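Local coordinates for putative transcriptional regulator protein, LacI family (Rhizobium etli, PDB 3MIZ) that probably binds regulatory DNA and acts as a transcriptional repressor of the LacI family, at residues I223-D234 with P244-P252. Sequence-based numbering, arbitrary orientation.
Sequences IPQDVSIVGFDD and PELTTAALP
F232 and A249 meet where the 228-230 strand, at the rim of its mixed sheet in a periplasmic-binding-protein-like domain of the LacI family, runs on beside the 248-250 strand in the same direction. A249 CB sits over one face of the F232 ring, 3.8 Å from its centroid and only 9° off the normal, a CH-pi contact. With CG anti to the backbone N (chi1 -153°), the ring swings back over A249, and L251 CD2 abuts its edge.

Backbone bonds pin the two chains together: G231 N donates to T247 O, and D233 N to A249 O at 2.7 Å. L251 N then returns a bond to D233 O at 3.1 Å, approaching from above the carbonyl plane; a water donates to both D233 O and L251 O. T248 CG2 packs against D234 CA, while its OG1 hydrogen-bonds to D206 OD1. At the other end, P244, which follows a cis peptide bond, lays CD against I223 CB (3.6 Å) and CG against P224 CD, and L246 CD1 rests near I229 O.

Outside the pair, helix 115-127 packs against V230, F232 and A249, and R287 forms a salt bridge with D234 OD1, which also hydrogen-bonds to T239. Beside that carboxylate, D234 CB and A250 CB touch at 3.5 Å.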
loop_
_atom_site.group_PDB
_atom_site.type_symbol
_atom_site.label_atom_id
_atom_site.label_comp_id
_atom_site.label_asym_id
_atom_site.label_seq_id
_atom_site.Cartn_x
_atom_site.Cartn_y
_atom_site.Cartn_z
ATOM N N ILE A 223 -22.392 2.850 -12.886
ATOM C CA ILE A 223 -22.059 1.620 -12.188
ATOM C C ILE A 223 -23.241 0.731 -11.800
ATOM O O ILE A 223 -23.733 -0.024 -12.638
ATOM C CB ILE A 223 -21.144 1.887 -10.977
ATOM C CG1 ILE A 223 -19.925 2.701 -11.421
ATOM C CG2 ILE A 223 -20.690 0.564 -10.369
ATOM C CD1 ILE A 223 -19.072 2.032 -12.507
ATOM N N PRO A 224 -23.747 0.820 -10.560
ATOM C CA PRO A 224 -24.864 -0.103 -10.335
ATOM C C PRO A 224 -25.933 -0.144 -11.440
ATOM O O PRO A 224 -26.269 -1.219 -11.934
ATOM C CB PRO A 224 -25.418 0.350 -8.983
ATOM C CG PRO A 224 -25.136 1.813 -8.986
ATOM C CD PRO A 224 -23.731 1.882 -9.539
ATOM N N GLN A 225 -26.432 1.021 -11.845
ATOM C CA GLN A 225 -27.488 1.106 -12.859
ATOM C C GLN A 225 -27.247 0.364 -14.175
ATOM O O GLN A 225 -28.097 -0.402 -14.623
ATOM C CB GLN A 225 -27.803 2.572 -13.176
ATOM C CG GLN A 225 -28.995 2.765 -14.117
ATOM C CD GLN A 225 -29.170 4.211 -14.565
ATOM O OE1 GLN A 225 -29.232 5.127 -13.741
ATOM N NE2 GLN A 225 -29.253 4.420 -15.877
ATOM N N ASP A 226 -26.101 0.595 -14.803
ATOM C CA ASP A 226 -25.803 -0.044 -16.082
ATOM C C ASP A 226 -24.954 -1.317 -15.996
ATOM O O ASP A 226 -25.114 -2.234 -16.806
ATOM C CB ASP A 226 -25.157 0.990 -17.004
ATOM C CG ASP A 226 -26.114 2.124 -17.346
ATOM O OD1 ASP A 226 -25.650 3.240 -17.648
ATOM O OD2 ASP A 226 -27.341 1.887 -17.315
ATOM N N VAL A 227 -24.052 -1.377 -15.018
ATOM C CA VAL A 227 -23.213 -2.559 -14.840
ATOM C C VAL A 227 -22.753 -2.667 -13.393
ATOM O O VAL A 227 -22.281 -1.693 -12.817
ATOM C CB VAL A 227 -21.972 -2.522 -15.765
ATOM C CG1 VAL A 227 -21.088 -1.326 -15.419
ATOM C CG2 VAL A 227 -21.189 -3.829 -15.632
ATOM N N SER A 228 -22.906 -3.847 -12.802
ATOM C CA SER A 228 -22.479 -4.064 -11.424
ATOM C C SER A 228 -21.005 -4.459 -11.436
ATOM O O SER A 228 -20.537 -5.082 -12.384
ATOM C CB SER A 228 -23.292 -5.187 -10.774
ATOM O OG SER A 228 -24.649 -4.812 -10.582
ATOM N N ILE A 229 -20.275 -4.085 -10.393
ATOM C CA ILE A 229 -18.862 -4.430 -10.308
ATOM C C ILE A 229 -18.539 -4.849 -8.883
ATOM O O ILE A 229 -18.951 -4.187 -7.939
ATOM C CB ILE A 229 -17.968 -3.229 -10.695
ATOM C CG1 ILE A 229 -18.258 -2.808 -12.145
ATOM C CG2 ILE A 229 -16.492 -3.604 -10.542
ATOM C CD1 ILE A 229 -17.527 -1.559 -12.587
ATOM N N VAL A 230 -17.833 -5.968 -8.726
ATOM C CA VAL A 230 -17.431 -6.432 -7.405
ATOM C C VAL A 230 -15.923 -6.690 -7.483
ATOM O O VAL A 230 -15.394 -6.949 -8.561
ATOM C CB VAL A 230 -18.186 -7.731 -6.970
ATOM C CG1 VAL A 230 -19.699 -7.444 -6.885
ATOM C CG2 VAL A 230 -17.925 -8.867 -7.958
ATOM N N GLY A 231 -15.229 -6.571 -6.356
ATOM C CA GLY A 231 -13.791 -6.796 -6.372
ATOM C C GLY A 231 -13.389 -7.933 -5.456
ATOM O O GLY A 231 -14.172 -8.850 -5.222
ATOM N N PHE A 232 -12.156 -7.883 -4.954
ATOM C CA PHE A 232 -11.665 -8.898 -4.038
ATOM C C PHE A 232 -10.464 -8.357 -3.261
ATOM O O PHE A 232 -9.593 -7.698 -3.845
ATOM C CB PHE A 232 -11.256 -10.163 -4.803
ATOM C CG PHE A 232 -11.354 -11.423 -3.988
ATOM C CD1 PHE A 232 -10.555 -11.604 -2.858
ATOM C CD2 PHE A 232 -12.255 -12.427 -4.343
ATOM C CE1 PHE A 232 -10.650 -12.768 -2.090
ATOM C CE2 PHE A 232 -12.359 -13.599 -3.582
ATOM C CZ PHE A 232 -11.554 -13.768 -2.453
ATOM N N ASP A 233 -10.454 -8.639 -1.956
ATOM C CA ASP A 233 -9.398 -8.268 -0.996
ATOM C C ASP A 233 -9.836 -7.308 0.111
ATOM O O ASP A 233 -9.401 -7.418 1.254
ATOM C CB ASP A 233 -8.208 -7.586 -1.679
ATOM C CG ASP A 233 -7.417 -8.502 -2.590
ATOM O OD1 ASP A 233 -7.737 -9.703 -2.714
ATOM O OD2 ASP A 233 -6.458 -7.981 -3.195
ATOM N N ASP A 234 -10.697 -6.365 -0.265
ATOM C CA ASP A 234 -11.143 -5.250 0.569
ATOM C C ASP A 234 -9.909 -4.435 0.922
ATOM O O ASP A 234 -9.581 -4.223 2.094
ATOM C CB ASP A 234 -11.881 -5.648 1.850
ATOM C CG ASP A 234 -12.584 -4.434 2.501
ATOM O OD1 ASP A 234 -13.003 -3.517 1.751
ATOM O OD2 ASP A 234 -12.727 -4.387 3.743
ATOM N N PRO A 244 -19.589 4.321 -6.789
ATOM C CA PRO A 244 -20.094 3.803 -5.511
ATOM C C PRO A 244 -19.100 2.912 -4.776
ATOM O O PRO A 244 -18.193 2.329 -5.388
ATOM C CB PRO A 244 -21.340 3.030 -5.927
ATOM C CG PRO A 244 -20.939 2.477 -7.261
ATOM C CD PRO A 244 -20.278 3.675 -7.922
ATOM N N GLU A 245 -19.274 2.818 -3.458
ATOM C CA GLU A 245 -18.416 1.989 -2.617
ATOM C C GLU A 245 -18.422 0.567 -3.183
ATOM O O GLU A 245 -19.479 0.011 -3.461
ATOM C CB GLU A 245 -18.944 1.983 -1.179
ATOM C CG GLU A 245 -18.803 3.306 -0.453
ATOM C CD GLU A 245 -17.357 3.655 -0.154
ATOM O OE1 GLU A 245 -16.572 3.819 -1.112
ATOM O OE2 GLU A 245 -17.004 3.761 1.044
ATOM N N LEU A 246 -17.234 -0.011 -3.325
ATOM C CA LEU A 246 -17.065 -1.350 -3.899
ATOM C C LEU A 246 -17.433 -2.552 -3.030
ATOM O O LEU A 246 -16.889 -2.741 -1.937
ATOM C CB LEU A 246 -15.617 -1.512 -4.365
ATOM C CG LEU A 246 -15.246 -2.764 -5.163
ATOM C CD1 LEU A 246 -15.960 -2.761 -6.510
ATOM C CD2 LEU A 246 -13.742 -2.788 -5.373
ATOM N N THR A 247 -18.353 -3.371 -3.529
ATOM C CA THR A 247 -18.752 -4.584 -2.826
ATOM C C THR A 247 -17.626 -5.578 -3.114
ATOM O O THR A 247 -17.222 -5.747 -4.262
ATOM C CB THR A 247 -20.096 -5.083 -3.350
ATOM O OG1 THR A 247 -21.122 -4.176 -2.908
ATOM C CG2 THR A 247 -20.395 -6.487 -2.834
ATOM N N THR A 248 -17.122 -6.239 -2.077
ATOM C CA THR A 248 -15.980 -7.130 -2.274
ATOM C C THR A 248 -15.942 -8.274 -1.265
ATOM O O THR A 248 -16.873 -8.465 -0.483
ATOM C CB THR A 248 -14.672 -6.278 -2.164
ATOM O OG1 THR A 248 -13.529 -7.042 -2.562
ATOM C CG2 THR A 248 -14.474 -5.802 -0.730
ATOM N N ALA A 249 -14.858 -9.046 -1.314
ATOM C CA ALA A 249 -14.637 -10.155 -0.393
ATOM C C ALA A 249 -13.374 -9.749 0.356
ATOM O O ALA A 249 -12.325 -9.526 -0.254
ATOM C CB ALA A 249 -14.413 -11.451 -1.166
ATOM N N ALA A 250 -13.472 -9.635 1.674
ATOM C CA ALA A 250 -12.333 -9.204 2.458
ATOM C C ALA A 250 -11.382 -10.324 2.827
ATOM O O ALA A 250 -11.785 -11.324 3.420
ATOM C CB ALA A 250 -12.807 -8.515 3.724
ATOM N N LEU A 251 -10.115 -10.161 2.469
ATOM C CA LEU A 251 -9.128 -11.160 2.849
ATOM C C LEU A 251 -8.963 -10.849 4.332
ATOM O O LEU A 251 -8.760 -9.689 4.703
ATOM C CB LEU A 251 -7.815 -10.935 2.100
ATOM C CG LEU A 251 -7.728 -11.408 0.646
ATOM C CD1 LEU A 251 -6.420 -10.901 0.035
ATOM C CD2 LEU A 251 -7.793 -12.930 0.587
ATOM N N PRO A 252 -9.079 -11.869 5.202
ATOM C CA PRO A 252 -8.952 -11.706 6.653
ATOM C C PRO A 252 -7.506 -11.545 7.138
ATOM O O PRO A 252 -7.071 -12.220 8.071
ATOM C CB PRO A 252 -9.608 -12.979 7.186
ATOM C CG PRO A 252 -9.169 -13.994 6.179
ATOM C CD PRO A 252 -9.385 -13.272 4.857
HETATM O O HOH W 1 -9.002 -7.200 3.920
#